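Local coordinates for ChrR-like cupin domain-containing protein (Ralstonia eutropha JMP134, PDB 3EBR) that is of unknown function but belongs to the ChrR-like cupins, a fold whose members often bind a metal ion in the barrel, at residues H58-T63 with G116-L121. Residues are numbered along the deposited sequence; the frame is centred on the assembly and turned at random.
Sequences HHHTGT and GELLYL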
loop_
_atom_site.group_PDB
_atom_site.type_symbol
_atom_site.label_atom_id
_atom_site.label_comp_id
_atom_site.label_asym_id
_atom_site.label_seq_id
_atom_site.Cartn_x
_atom_site.Cartn_y
_atom_site.Cartn_z
ATOM N N HIS A 58 -1.562 8.147 -21.390
ATOM C CA HIS A 58 -2.389 7.440 -20.432
ATOM C C HIS A 58 -2.505 8.237 -19.155
ATOM O O HIS A 58 -1.590 8.978 -18.808
ATOM C CB HIS A 58 -1.828 6.038 -20.114
ATOM C CG HIS A 58 -0.480 6.032 -19.446
ATOM N ND1 HIS A 58 0.691 5.817 -20.136
ATOM C CD2 HIS A 58 -0.125 6.190 -18.146
ATOM C CE1 HIS A 58 1.709 5.847 -19.292
ATOM N NE2 HIS A 58 1.241 6.082 -18.079
ATOM N N HIS A 59 -3.652 8.088 -18.501
ATOM C CA HIS A 59 -3.949 8.666 -17.209
ATOM C C HIS A 59 -3.847 7.436 -16.356
ATOM O O HIS A 59 -4.427 6.412 -16.741
ATOM C CB HIS A 59 -5.362 9.216 -17.139
ATOM C CG HIS A 59 -5.762 9.711 -15.782
ATOM N ND1 HIS A 59 -5.756 11.047 -15.443
ATOM C CD2 HIS A 59 -6.193 9.048 -14.684
ATOM C CE1 HIS A 59 -6.169 11.184 -14.197
ATOM N NE2 HIS A 59 -6.437 9.987 -13.714
ATOM N N HIS A 60 -3.125 7.527 -15.237
ATOM C CA HIS A 60 -2.961 6.406 -14.310
ATOM C C HIS A 60 -3.588 6.741 -12.949
ATOM O O HIS A 60 -3.323 7.809 -12.393
ATOM C CB HIS A 60 -1.493 6.009 -14.178
ATOM C CG HIS A 60 -1.300 4.807 -13.321
ATOM N ND1 HIS A 60 -1.933 3.613 -13.580
ATOM C CD2 HIS A 60 -0.532 4.598 -12.233
ATOM C CE1 HIS A 60 -1.592 2.730 -12.664
ATOM N NE2 HIS A 60 -0.731 3.297 -11.841
ATOM N N THR A 61 -4.397 5.813 -12.422
ATOM C CA THR A 61 -5.108 5.991 -11.150
ATOM C C THR A 61 -4.316 5.834 -9.841
ATOM O O THR A 61 -4.703 6.441 -8.839
ATOM C CB THR A 61 -6.330 5.027 -11.119
ATOM O OG1 THR A 61 -5.888 3.673 -11.251
ATOM C CG2 THR A 61 -7.306 5.355 -12.259
ATOM N N GLY A 62 -3.252 5.029 -9.842
ATOM C CA GLY A 62 -2.412 4.812 -8.648
ATOM C C GLY A 62 -0.980 5.212 -8.929
ATOM O O GLY A 62 -0.742 6.187 -9.625
ATOM N N THR A 63 -0.023 4.481 -8.383
ATOM C CA THR A 63 1.388 4.793 -8.575
ATOM C C THR A 63 2.031 3.831 -9.553
ATOM O O THR A 63 1.443 2.803 -9.906
ATOM C CB THR A 63 2.138 4.714 -7.247
ATOM O OG1 THR A 63 1.964 3.409 -6.698
ATOM C CG2 THR A 63 1.600 5.739 -6.265
ATOM N N GLY A 116 -3.005 0.072 -9.667
ATOM C CA GLY A 116 -4.186 0.707 -10.263
ATOM C C GLY A 116 -4.286 0.484 -11.761
ATOM O O GLY A 116 -3.494 -0.275 -12.344
ATOM N N GLU A 117 -5.230 1.191 -12.383
ATOM C CA GLU A 117 -5.500 1.063 -13.811
ATOM C C GLU A 117 -4.840 2.144 -14.644
ATOM O O GLU A 117 -4.578 3.227 -14.139
ATOM C CB GLU A 117 -7.004 1.126 -14.063
ATOM C CG GLU A 117 -7.806 0.167 -13.211
ATOM C CD GLU A 117 -9.246 0.035 -13.642
ATOM O OE1 GLU A 117 -9.779 0.914 -14.359
ATOM O OE2 GLU A 117 -9.860 -0.960 -13.237
ATOM N N LEU A 118 -4.590 1.816 -15.916
ATOM C CA LEU A 118 -4.005 2.703 -16.928
ATOM C C LEU A 118 -5.134 3.036 -17.906
ATOM O O LEU A 118 -5.534 2.170 -18.677
ATOM C CB LEU A 118 -2.835 2.040 -17.663
ATOM C CG LEU A 118 -1.533 1.758 -16.912
ATOM C CD1 LEU A 118 -0.610 0.889 -17.755
ATOM C CD2 LEU A 118 -0.843 3.045 -16.548
ATOM N N LEU A 119 -5.646 4.265 -17.856
ATOM C CA LEU A 119 -6.725 4.741 -18.731
ATOM C C LEU A 119 -6.095 5.454 -19.930
ATOM O O LEU A 119 -5.601 6.565 -19.784
ATOM C CB LEU A 119 -7.662 5.676 -17.957
ATOM C CG LEU A 119 -8.298 5.119 -16.672
ATOM C CD1 LEU A 119 -9.056 6.220 -15.933
ATOM C CD2 LEU A 119 -9.208 3.936 -16.965
ATOM N N TYR A 120 -6.100 4.815 -21.101
ATOM C CA TYR A 120 -5.506 5.391 -22.328
ATOM C C TYR A 120 -6.444 6.443 -22.899
ATOM O O TYR A 120 -7.655 6.227 -22.905
ATOM C CB TYR A 120 -5.156 4.294 -23.339
ATOM C CG TYR A 120 -4.088 3.382 -22.774
ATOM C CD1 TYR A 120 -2.732 3.688 -22.922
ATOM C CD2 TYR A 120 -4.425 2.247 -22.036
ATOM C CE1 TYR A 120 -1.737 2.867 -22.374
ATOM C CE2 TYR A 120 -3.448 1.433 -21.494
ATOM C CZ TYR A 120 -2.103 1.734 -21.659
ATOM O OH TYR A 120 -1.134 0.910 -21.112
ATOM N N LEU A 121 -5.869 7.555 -23.381
ATOM C CA LEU A 121 -6.620 8.707 -23.896
ATOM C C LEU A 121 -6.399 9.113 -25.354
ATOM O O LEU A 121 -5.368 8.776 -25.932
ATOM C CB LEU A 121 -6.266 9.930 -23.037
ATOM C CG LEU A 121 -6.450 9.840 -21.517
ATOM C CD1 LEU A 121 -5.975 11.136 -20.886
ATOM C CD2 LEU A 121 -7.883 9.557 -21.120
#
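L118 CD2 reaches the rings of both H58 and H60. It sits 3.6 Å from CD2 of H58, the two side chains lying alongside and pointing the same way, while L118 crosses H60 obliquely. Y120 meets H58 as well: the H58 ring turns its edge toward the tyrosine face in an offset edge-to-face pair, planes at 66°, and H58 CB rests against CD1 of Y120. H60 CG, anti to the backbone N (chi1 -176°), comes 3.7 Å from L118 CD2. In the modelled conformer, one of two, H60 ND1 makes at most a weak, bent bond to E117 O (2.7 Å), and NE2 points to T63 O. E117 O also takes a nearly straight bond from T61 N (3.1 Å), and T61 OG1 accepts from E117 N at 2.8 Å. On the opposite face H59 CD2 and L119 CD1 meet loosely at 4.2 Å, and the T61 and L119 side chains cross at about a right angle. The H59 ring is held by R95 and by E117 of the second subunit, where L119 meets its counterpart L119. Strands 58-60 and 118-121 pair antiparallel in the cupin barrel; H58 and H60, sharing one face, match the HXH of cupin motif 1, whose histidines bind metal in many relatives.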